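Local coordinates for alpha-Amylase (Thermotoga maritima, PDB 2B5D), which belongs to glycoside hydrolase family 57, whose members share a catalytic domain built on an incomplete, distorted TIM barrel, at residues Y258-R263 against H292-K297; V89-K94 against D268-Y273; A315-A320 against L364-E369. All blocks are in the same frame, centred on the assembly; numbering follows the deposited sequence.

Interaction 1. Residues Y258-R263 against H292-K297; sequences YREFYR and HRITSK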
loop_
_atom_site.group_PDB
_atom_site.type_symbol
_atom_site.label_atom_id
_atom_site.label_comp_id
_atom_site.label_asym_id
_atom_site.label_seq_id
_atom_site.Cartn_x
_atom_site.Cartn_y
_atom_site.Cartn_z
ATOM N N TYR A 258 17.750 -17.959 27.883
ATOM C CA TYR A 258 18.453 -17.502 26.697
ATOM C C TYR A 258 18.063 -16.071 26.331
ATOM O O TYR A 258 16.960 -15.612 26.633
ATOM C CB TYR A 258 18.236 -18.463 25.524
ATOM C CG TYR A 258 19.048 -19.756 25.571
ATOM C CD1 TYR A 258 18.468 -20.957 25.218
ATOM C CD2 TYR A 258 20.385 -19.762 25.962
ATOM C CE1 TYR A 258 19.181 -22.132 25.250
ATOM C CE2 TYR A 258 21.123 -20.932 25.996
ATOM C CZ TYR A 258 20.521 -22.112 25.638
ATOM O OH TYR A 258 21.236 -23.297 25.660
ATOM N N ARG A 259 18.986 -15.379 25.671
ATOM C CA ARG A 259 18.809 -13.984 25.299
ATOM C C ARG A 259 17.655 -13.808 24.316
ATOM O O ARG A 259 17.571 -14.512 23.292
ATOM C CB ARG A 259 20.131 -13.467 24.752
ATOM C CG ARG A 259 20.285 -11.971 24.594
ATOM C CD ARG A 259 20.440 -11.758 23.125
ATOM N NE ARG A 259 21.559 -10.903 22.826
ATOM C CZ ARG A 259 22.010 -10.686 21.597
ATOM N NH1 ARG A 259 23.040 -9.879 21.398
ATOM N NH2 ARG A 259 21.431 -11.275 20.567
ATOM N N GLU A 260 16.764 -12.876 24.655
ATOM C CA GLU A 260 15.588 -12.528 23.864
ATOM C C GLU A 260 15.980 -11.695 22.646
ATOM O O GLU A 260 16.669 -10.683 22.773
ATOM C CB GLU A 260 14.597 -11.767 24.740
ATOM C CG GLU A 260 13.408 -11.176 24.005
ATOM C CD GLU A 260 12.520 -12.237 23.387
ATOM O OE1 GLU A 260 12.398 -12.253 22.147
ATOM O OE2 GLU A 260 11.960 -13.067 24.140
ATOM N N PHE A 261 15.535 -12.117 21.464
ATOM C CA PHE A 261 15.934 -11.466 20.220
ATOM C C PHE A 261 15.229 -10.121 20.043
ATOM O O PHE A 261 15.858 -9.123 19.678
ATOM C CB PHE A 261 15.675 -12.378 19.018
ATOM C CG PHE A 261 16.201 -11.828 17.718
ATOM C CD1 PHE A 261 17.534 -11.982 17.373
ATOM C CD2 PHE A 261 15.356 -11.150 16.841
ATOM C CE1 PHE A 261 18.019 -11.462 16.185
ATOM C CE2 PHE A 261 15.828 -10.628 15.654
ATOM C CZ PHE A 261 17.155 -10.784 15.318
ATOM N N TYR A 262 13.936 -10.110 20.352
ATOM C CA TYR A 262 13.043 -8.992 20.059
ATOM C C TYR A 262 12.895 -7.987 21.196
ATOM O O TYR A 262 11.798 -7.440 21.419
ATOM C CB TYR A 262 11.663 -9.520 19.639
ATOM C CG TYR A 262 11.731 -10.319 18.376
ATOM C CD1 TYR A 262 11.536 -11.701 18.397
ATOM C CD2 TYR A 262 12.061 -9.699 17.163
ATOM C CE1 TYR A 262 11.625 -12.448 17.229
ATOM C CE2 TYR A 262 12.155 -10.428 15.986
ATOM C CZ TYR A 262 11.930 -11.803 16.018
ATOM O OH TYR A 262 12.014 -12.532 14.843
ATOM N N ARG A 263 13.991 -7.770 21.918
ATOM C CA ARG A 263 14.142 -6.628 22.807
ATOM C C ARG A 263 15.512 -6.047 22.606
ATOM O O ARG A 263 16.531 -6.745 22.695
ATOM C CB ARG A 263 13.904 -6.989 24.271
ATOM C CG ARG A 263 12.432 -7.171 24.604
ATOM C CD ARG A 263 11.756 -5.841 24.851
ATOM N NE ARG A 263 11.064 -5.971 26.117
ATOM C CZ ARG A 263 11.322 -5.274 27.211
ATOM N NH1 ARG A 263 10.639 -5.549 28.320
ATOM N NH2 ARG A 263 12.229 -4.307 27.208
ATOM N N HIS A 292 17.509 -8.460 27.611
ATOM C CA HIS A 292 16.535 -9.371 28.210
ATOM C C HIS A 292 16.737 -10.827 27.808
ATOM O O HIS A 292 17.330 -11.125 26.753
ATOM C CB HIS A 292 15.121 -8.895 27.903
ATOM C CG HIS A 292 14.869 -7.470 28.327
ATOM N ND1 HIS A 292 15.397 -6.383 27.653
ATOM C CD2 HIS A 292 14.171 -6.962 29.371
ATOM C CE1 HIS A 292 15.005 -5.270 28.247
ATOM N NE2 HIS A 292 14.256 -5.595 29.287
ATOM N N ARG A 293 16.311 -11.720 28.699
ATOM C CA ARG A 293 16.242 -13.127 28.381
ATOM C C ARG A 293 14.792 -13.466 27.999
ATOM O O ARG A 293 13.872 -12.711 28.315
ATOM C CB ARG A 293 16.725 -13.983 29.559
ATOM C CG ARG A 293 16.031 -13.709 30.884
ATOM C CD ARG A 293 16.701 -14.463 32.025
ATOM N NE ARG A 293 15.873 -14.417 33.226
ATOM C CZ ARG A 293 14.950 -15.319 33.560
ATOM N NH1 ARG A 293 14.713 -16.375 32.790
ATOM N NH2 ARG A 293 14.246 -15.147 34.666
ATOM N N ILE A 294 14.592 -14.611 27.354
ATOM C CA ILE A 294 13.257 -15.009 26.903
ATOM C C ILE A 294 12.246 -15.042 28.064
ATOM O O ILE A 294 11.072 -14.709 27.857
ATOM C CB ILE A 294 13.295 -16.349 26.086
ATOM C CG1 ILE A 294 14.125 -16.174 24.808
ATOM C CG2 ILE A 294 11.870 -16.880 25.764
ATOM C CD1 ILE A 294 14.592 -17.456 24.183
ATOM N N THR A 295 12.695 -15.494 29.247
ATOM C CA THR A 295 11.954 -15.409 30.528
ATOM C C THR A 295 10.836 -16.438 30.730
ATOM O O THR A 295 10.740 -17.067 31.797
ATOM C CB THR A 295 11.370 -13.986 30.743
ATOM O OG1 THR A 295 12.430 -13.034 30.682
ATOM C CG2 THR A 295 10.663 -13.869 32.091
ATOM N N SER A 296 9.956 -16.589 29.729
ATOM C CA SER A 296 8.779 -17.431 29.887
ATOM C C SER A 296 8.016 -17.456 28.584
ATOM O O SER A 296 8.355 -16.735 27.666
ATOM C CB SER A 296 7.866 -16.861 30.970
ATOM O OG SER A 296 6.986 -15.895 30.408
ATOM N N LYS A 297 6.960 -18.255 28.532
ATOM C CA LYS A 297 6.106 -18.365 27.358
ATOM C C LYS A 297 5.081 -17.262 27.241
ATOM O O LYS A 297 4.132 -17.375 26.463
ATOM C CB LYS A 297 5.378 -19.712 27.365
ATOM C CG LYS A 297 6.305 -20.880 27.178
ATOM C CD LYS A 297 6.995 -20.854 25.817
ATOM C CE LYS A 297 7.718 -22.199 25.566
ATOM N NZ LYS A 297 8.146 -22.261 24.129
HETATM O O HOH W 1 16.968 -8.699 24.566
#

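Interaction 2. Residues V89-K94 against D268-Y273; sequences VERTKK and DREMEY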
loop_
_atom_site.group_PDB
_atom_site.type_symbol
_atom_site.label_atom_id
_atom_site.label_comp_id
_atom_site.label_asym_id
_atom_site.label_seq_id
_atom_site.Cartn_x
_atom_site.Cartn_y
_atom_site.Cartn_z
ATOM N N VAL A 89 27.651 1.682 28.631
ATOM C CA VAL A 89 28.300 1.309 29.892
ATOM C C VAL A 89 28.169 2.394 30.992
ATOM O O VAL A 89 28.066 2.057 32.174
ATOM C CB VAL A 89 29.769 0.792 29.719
ATOM C CG1 VAL A 89 30.620 1.782 28.989
ATOM C CG2 VAL A 89 30.402 0.488 31.082
ATOM N N GLU A 90 28.148 3.673 30.602
ATOM C CA GLU A 90 27.884 4.769 31.558
ATOM C C GLU A 90 26.404 4.917 31.920
ATOM O O GLU A 90 26.061 4.917 33.102
ATOM C CB GLU A 90 28.476 6.115 31.089
ATOM C CG GLU A 90 29.808 6.498 31.759
ATOM C CD GLU A 90 29.643 7.232 33.101
ATOM O OE1 GLU A 90 30.469 8.137 33.379
ATOM O OE2 GLU A 90 28.702 6.918 33.873
ATOM N N ARG A 91 25.540 5.024 30.910
ATOM C CA ARG A 91 24.088 5.140 31.112
ATOM C C ARG A 91 23.500 3.982 31.928
ATOM O O ARG A 91 22.448 4.136 32.545
ATOM C CB ARG A 91 23.375 5.293 29.753
ATOM C CG ARG A 91 21.822 5.178 29.749
ATOM C CD ARG A 91 21.089 6.524 29.901
ATOM N NE ARG A 91 20.058 6.746 28.865
ATOM C CZ ARG A 91 18.747 6.481 28.983
ATOM N NH1 ARG A 91 18.260 5.962 30.109
ATOM N NH2 ARG A 91 17.914 6.732 27.968
ATOM N N THR A 92 24.170 2.825 31.930
ATOM C CA THR A 92 23.664 1.650 32.664
ATOM C C THR A 92 24.098 1.579 34.127
ATOM O O THR A 92 23.458 0.891 34.938
ATOM C CB THR A 92 24.016 0.303 31.976
ATOM O OG1 THR A 92 25.428 0.216 31.752
ATOM C CG2 THR A 92 23.248 0.139 30.660
ATOM N N LYS A 93 25.188 2.291 34.440
ATOM C CA LYS A 93 25.830 2.283 35.757
ATOM C C LYS A 93 24.874 2.354 36.964
ATOM O O LYS A 93 25.102 1.683 37.974
ATOM C CB LYS A 93 26.845 3.420 35.827
ATOM C CG LYS A 93 28.052 3.151 36.724
ATOM C CD LYS A 93 29.167 4.175 36.464
ATOM C CE LYS A 93 29.774 4.064 35.054
ATOM N NZ LYS A 93 30.542 2.789 34.835
ATOM N N LYS A 94 23.811 3.152 36.859
ATOM C CA LYS A 94 22.863 3.263 37.970
ATOM C C LYS A 94 21.565 2.447 37.767
ATOM O O LYS A 94 20.658 2.476 38.618
ATOM C CB LYS A 94 22.579 4.739 38.301
ATOM C CG LYS A 94 22.504 5.030 39.827
ATOM C CD LYS A 94 22.146 6.508 40.145
ATOM C CE LYS A 94 23.387 7.442 40.110
ATOM N NZ LYS A 94 23.009 8.858 39.767
ATOM N N ASP A 268 13.734 0.742 22.987
ATOM C CA ASP A 268 13.520 1.064 24.396
ATOM C C ASP A 268 14.137 2.382 24.822
ATOM O O ASP A 268 13.500 3.170 25.520
ATOM C CB ASP A 268 14.068 -0.053 25.286
ATOM C CG ASP A 268 13.349 -1.368 25.077
ATOM O OD1 ASP A 268 13.902 -2.412 25.503
ATOM O OD2 ASP A 268 12.243 -1.357 24.480
ATOM N N ARG A 269 15.383 2.611 24.426
ATOM C CA ARG A 269 16.078 3.828 24.822
ATOM C C ARG A 269 15.369 5.063 24.236
ATOM O O ARG A 269 14.761 4.998 23.160
ATOM C CB ARG A 269 17.539 3.778 24.380
ATOM C CG ARG A 269 18.502 4.381 25.361
ATOM C CD ARG A 269 19.271 3.328 26.147
ATOM N NE ARG A 269 18.830 3.230 27.533
ATOM C CZ ARG A 269 19.552 2.732 28.539
ATOM N NH1 ARG A 269 20.782 2.266 28.353
ATOM N NH2 ARG A 269 19.032 2.712 29.756
ATOM N N GLU A 270 15.444 6.181 24.960
ATOM C CA GLU A 270 14.794 7.434 24.544
ATOM C C GLU A 270 15.345 7.947 23.221
ATOM O O GLU A 270 16.541 7.859 22.961
ATOM C CB GLU A 270 14.914 8.503 25.628
ATOM C CG GLU A 270 14.380 8.059 26.988
ATOM C CD GLU A 270 14.038 9.240 27.886
ATOM O OE1 GLU A 270 14.608 9.342 28.999
ATOM O OE2 GLU A 270 13.208 10.076 27.466
ATOM N N MET A 271 14.436 8.481 22.407
ATOM C CA MET A 271 14.700 8.902 21.030
ATOM C C MET A 271 15.916 9.826 20.821
ATOM O O MET A 271 16.677 9.651 19.853
ATOM C CB MET A 271 13.438 9.530 20.426
ATOM C CG MET A 271 13.603 10.022 18.987
ATOM S SD MET A 271 14.243 8.743 17.883
ATOM C CE MET A 271 12.781 7.704 17.699
ATOM N N GLU A 272 16.088 10.808 21.711
ATOM C CA GLU A 272 17.200 11.756 21.579
ATOM C C GLU A 272 18.532 11.081 21.869
ATOM O O GLU A 272 19.552 11.399 21.247
ATOM C CB GLU A 272 17.011 12.996 22.459
ATOM C CG GLU A 272 17.580 14.271 21.798
ATOM C CD GLU A 272 17.594 15.481 22.719
ATOM O OE1 GLU A 272 17.587 15.289 23.956
ATOM O OE2 GLU A 272 17.616 16.622 22.198
ATOM N N TYR A 273 18.500 10.142 22.811
ATOM C CA TYR A 273 19.648 9.304 23.137
ATOM C C TYR A 273 20.083 8.447 21.939
ATOM O O TYR A 273 21.275 8.368 21.610
ATOM C CB TYR A 273 19.298 8.403 24.325
ATOM C CG TYR A 273 20.419 7.489 24.750
ATOM C CD1 TYR A 273 20.712 6.320 24.031
ATOM C CD2 TYR A 273 21.193 7.786 25.866
ATOM C CE1 TYR A 273 21.751 5.479 24.416
ATOM C CE2 TYR A 273 22.228 6.948 26.260
ATOM C CZ TYR A 273 22.499 5.800 25.532
ATOM O OH TYR A 273 23.521 4.978 25.927
#

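Interaction 3. Residues A315-A320 against L364-E369; sequences AVEEHA and LKRFFE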
loop_
_atom_site.group_PDB
_atom_site.type_symbol
_atom_site.label_atom_id
_atom_site.label_comp_id
_atom_site.label_asym_id
_atom_site.label_seq_id
_atom_site.Cartn_x
_atom_site.Cartn_y
_atom_site.Cartn_z
ATOM N N ALA A 315 22.445 -23.265 30.800
ATOM C CA ALA A 315 21.572 -23.780 29.738
ATOM C C ALA A 315 22.354 -24.404 28.573
ATOM O O ALA A 315 22.012 -25.504 28.176
ATOM C CB ALA A 315 20.629 -22.691 29.233
ATOM N N VAL A 316 23.410 -23.764 28.044
ATOM C CA VAL A 316 24.091 -24.383 26.888
ATOM C C VAL A 316 24.749 -25.692 27.312
ATOM O O VAL A 316 24.741 -26.678 26.552
ATOM C CB VAL A 316 25.042 -23.450 25.986
ATOM C CG1 VAL A 316 24.838 -21.969 26.225
ATOM C CG2 VAL A 316 26.542 -23.811 26.060
ATOM N N GLU A 317 25.278 -25.709 28.537
ATOM C CA GLU A 317 25.930 -26.898 29.089
ATOM C C GLU A 317 24.951 -28.084 29.175
ATOM O O GLU A 317 25.273 -29.189 28.784
ATOM C CB GLU A 317 26.568 -26.576 30.445
ATOM C CG GLU A 317 27.788 -27.427 30.738
ATOM C CD GLU A 317 28.981 -27.069 29.861
ATOM O OE1 GLU A 317 29.286 -25.865 29.725
ATOM O OE2 GLU A 317 29.619 -27.991 29.304
ATOM N N GLU A 318 23.742 -27.825 29.640
ATOM C CA GLU A 318 22.683 -28.819 29.669
ATOM C C GLU A 318 22.220 -29.290 28.302
ATOM O O GLU A 318 21.997 -30.481 28.091
ATOM C CB GLU A 318 21.446 -28.245 30.325
ATOM C CG GLU A 318 21.559 -28.014 31.811
ATOM C CD GLU A 318 20.312 -27.341 32.344
ATOM O OE1 GLU A 318 20.410 -26.672 33.404
ATOM O OE2 GLU A 318 19.238 -27.489 31.687
ATOM N N HIS A 319 21.986 -28.330 27.411
ATOM C CA HIS A 319 21.485 -28.615 26.078
ATOM C C HIS A 319 22.515 -29.403 25.278
ATOM O O HIS A 319 22.169 -30.363 24.606
ATOM C CB HIS A 319 21.078 -27.315 25.351
ATOM C CG HIS A 319 19.927 -26.610 25.995
ATOM N ND1 HIS A 319 19.008 -27.260 26.792
ATOM C CD2 HIS A 319 19.548 -25.312 25.973
ATOM C CE1 HIS A 319 18.097 -26.397 27.208
ATOM N NE2 HIS A 319 18.413 -25.206 26.737
ATOM N N ALA A 320 23.777 -28.996 25.374
ATOM C CA ALA A 320 24.841 -29.656 24.650
ATOM C C ALA A 320 25.015 -31.126 25.105
ATOM O O ALA A 320 25.391 -31.993 24.313
ATOM C CB ALA A 320 26.127 -28.870 24.777
ATOM N N LEU A 364 27.604 -24.830 19.871
ATOM C CA LEU A 364 28.404 -25.539 18.912
ATOM C C LEU A 364 29.760 -25.953 19.449
ATOM O O LEU A 364 30.251 -27.068 19.160
ATOM C CB LEU A 364 28.552 -24.749 17.609
ATOM C CG LEU A 364 27.834 -25.462 16.464
ATOM C CD1 LEU A 364 28.544 -26.772 16.192
ATOM C CD2 LEU A 364 26.335 -25.761 16.744
ATOM N N LYS A 365 30.353 -25.066 20.242
ATOM C CA LYS A 365 31.700 -25.296 20.747
ATOM C C LYS A 365 31.675 -26.370 21.835
ATOM O O LYS A 365 32.538 -27.236 21.887
ATOM C CB LYS A 365 32.302 -24.007 21.295
ATOM C CG LYS A 365 33.772 -24.142 21.704
ATOM C CD LYS A 365 34.064 -23.182 22.835
ATOM C CE LYS A 365 35.553 -23.065 23.079
ATOM N NZ LYS A 365 35.759 -22.162 24.234
ATOM N N ARG A 366 30.668 -26.316 22.688
ATOM C CA ARG A 366 30.559 -27.271 23.754
ATOM C C ARG A 366 30.205 -28.634 23.214
ATOM O O ARG A 366 30.697 -29.629 23.730
ATOM C CB ARG A 366 29.583 -26.796 24.851
ATOM C CG ARG A 366 30.219 -25.710 25.738
ATOM C CD ARG A 366 31.601 -26.137 26.364
ATOM N NE ARG A 366 31.405 -27.232 27.323
ATOM C CZ ARG A 366 32.122 -28.348 27.369
ATOM N NH1 ARG A 366 31.832 -29.272 28.275
ATOM N NH2 ARG A 366 33.138 -28.537 26.526
ATOM N N PHE A 367 29.365 -28.672 22.180
ATOM C CA PHE A 367 28.975 -29.938 21.570
ATOM C C PHE A 367 30.165 -30.577 20.889
ATOM O O PHE A 367 30.330 -31.776 20.975
ATOM C CB PHE A 367 27.817 -29.763 20.600
ATOM C CG PHE A 367 27.388 -31.029 19.930
ATOM C CD1 PHE A 367 26.624 -31.961 20.615
ATOM C CD2 PHE A 367 27.715 -31.274 18.588
ATOM C CE1 PHE A 367 26.196 -33.159 19.987
ATOM C CE2 PHE A 367 27.296 -32.453 17.945
ATOM C CZ PHE A 367 26.538 -33.410 18.648
ATOM N N PHE A 368 31.006 -29.783 20.234
ATOM C CA PHE A 368 32.200 -30.333 19.606
ATOM C C PHE A 368 33.126 -30.937 20.647
ATOM O O PHE A 368 33.589 -32.069 20.477
ATOM C CB PHE A 368 32.947 -29.297 18.765
ATOM C CG PHE A 368 32.268 -28.956 17.464
ATOM C CD1 PHE A 368 31.190 -29.714 16.991
ATOM C CD2 PHE A 368 32.732 -27.900 16.686
ATOM C CE1 PHE A 368 30.588 -29.413 15.790
ATOM C CE2 PHE A 368 32.137 -27.595 15.467
ATOM C CZ PHE A 368 31.068 -28.351 15.019
ATOM N N GLU A 369 33.369 -30.201 21.727
ATOM C CA GLU A 369 34.285 -30.657 22.774
ATOM C C GLU A 369 33.790 -31.940 23.428
ATOM O O GLU A 369 34.575 -32.835 23.728
ATOM C CB GLU A 369 34.556 -29.552 23.810
ATOM C CG GLU A 369 35.323 -28.370 23.234
ATOM C CD GLU A 369 35.464 -27.176 24.184
ATOM O OE1 GLU A 369 34.605 -26.969 25.097
ATOM O OE2 GLU A 369 36.466 -26.437 24.010
#

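Interaction 1. Residues Y258-R263 against H292-K297
The carbonyl oxygen of Tyr258 accepts a short hydrogen bond from Ile294 N (2.7 Å), and the N-H comes in almost along the C=O axis. Two residues on, Glu260 N returns the bond to His292 O at 2.8 Å, now with the donor tilted from the carbonyl plane. The two bonds frame the pair Arg259 and Arg293, whose CA atoms lie 4.1 Å apart. Arg259 CA also offers a C-H contact to His292 O.

Side chains pack around the bridge. Ile294 CG1 lies against the Tyr258 carbonyl oxygen, while its CD1 touches Tyr258 CB. Glu260 crosses Ile294 at about a right angle and rests OE2 beside Ile294 CA and CG1. That oxygen has its salt bridge with Lys304. A bend at chi2 (64°) swings Glu260 CD back towards its own turn, where OE1 accepts Tyr262 N at 3.2 Å with its anti lone pair.

On the His292 side, Arg263 lies over a face of the His292 ring, the two planes 42° apart. Arg263 NH2 comes within 3.1 Å of His292 CE1, but it makes no hydrogen bond to NE2; its salt bridge is to Asp268. A water bonded to Glu260 O and Arg263 O accepts His292 N at 3.1 Å, linking the turn at 260-263 to the second segment. With bonds exchanged by the flanking residues, the arrangement is that of an isolated antiparallel beta bridge, a non-hydrogen-bonded pair joining two loops of the family 57 domain.

Interaction 2. Residues V89-K94 against D268-Y273
Arg91 and Arg269 meet guanidinium against guanidinium. The two side chains slide past each other in opposite directions, and Arg269 NE sits 3.5 Å above the centre of the Arg91 guanidinium, the planes 32° apart. Further back along the same chain, Arg91 CG lies over that face of the Arg269 guanidinium, towards its rim, 3.4 Å from Arg269 NH1. CG is anti to the backbone N (chi1 169°), which puts this carbon over Arg269.

Like charges come close here. Arg91 NH1 and Arg269 NH2 are both donors, 3.4 Å apart, and cannot bond to each other. Salt bridges of Arg269 NH1 to Glu88 and NH2 to Glu95 probably offset much of this repulsion, and tie Arg269 to residues just before and after 89-94. Glu270 adds a more distant negative charge: its OE1 is 4.3 Å from Arg91 NH2 but well out of the guanidinium plane, so that no N-H is aimed at it.

Glu270 holds the N-cap position of the short helix 271-274, and the contact joins the C-terminal part of helix 68-91 to the start of that one-turn helix.

Contacts with carbon make up the rest. Tyr273 CD2 lies in plane at the edge of the Arg91 guanidinium, 3.4 Å from Arg91 NE, with ring and guanidinium 80° apart; beyond it Tyr273 OH nears Arg91 CB at 3.8 Å and gives a weak hydrogen bond to Lys87 O. Thr92 CG2 meets the edge of the Arg269 guanidinium at NH1 (4.0 Å), while Thr92 OG1 bonds back to Glu88 O, one turn earlier.

Interaction 3. Residues A315-A320 against L364-E369
Glu317 OE2 is gripped by two nitrogens of Arg366 at once: NE and NH1 each lie 2.8 Å from it. The grip is side-on and converges on one oxygen. NE takes the syn lone pair of OE2, whereas NH1 meets the oxygen nearly along its C-O axis, and in both cases OE2 stays within 3° of the guanidinium plane. Arg321 NH1, one turn further along the same helix, supplies another salt bridge to OE2. The second carboxylate oxygen is served more lightly: Arg366 NE reaches Glu317 OE1 only in a weak bond of 3.5 Å.

Another edge of the guanidinium, at NH2, is also engaged. Arg366 NH2 donates to Glu369 OE1 at 2.6 Å, approaching on the anti side and somewhat out of the carboxylate plane. Arg366 thus has NE, NH1 and NH2 all bonded and stands between two acids, a salt-bridge network in which its positive charge probably eases the repulsion between Glu317 and Glu369. Bends at chi2 and chi3 bring Arg366 CD and then NE round towards Glu317.

Beneath the ionic layer the packing is mostly between carbons. Ala320 CB packs on Arg366 CB at 4.0 Å, and Val316 CG2 rests 4.2 Å from Arg366 CG. The carbonyl oxygen Ala320 O lies in plane at the edge of the Phe367 ring, 3.9 Å from CD1.

The segments of helices 309-338 and 360-373 approach to 9.1 Å between axes and cross at -44°. Ala320 also packs on Phe363 and Leu370 of helix 360-373, while Phe367 meets Phe323 and passes inward to Ile5 on strand 3-11, carrying the helix pair onto the central beta-sheet.

Interactions 1 and 2 interlock along the chain, their segments following one another as 89-94, 258-263, 268-273 and 292-297; interaction 3 comes afterwards, at 315-320 and 364-369. Interaction 1 lies between the others, its centre about 20 Å from that of interaction 2 and about 19 Å from that of interaction 3. It touches both: the Arg263-Asp268 salt bridge joins it to interaction 2, and Tyr258 packs against helix 309-338, its ring meeting that of His319. Interactions 2 and 3, with centres about 34 Å apart, do not touch. The region between strand 233-236 and helix 309-338 thereby links the end of helix 68-91 with helices 309-338 and 360-373, which pack beside the barrel sheet.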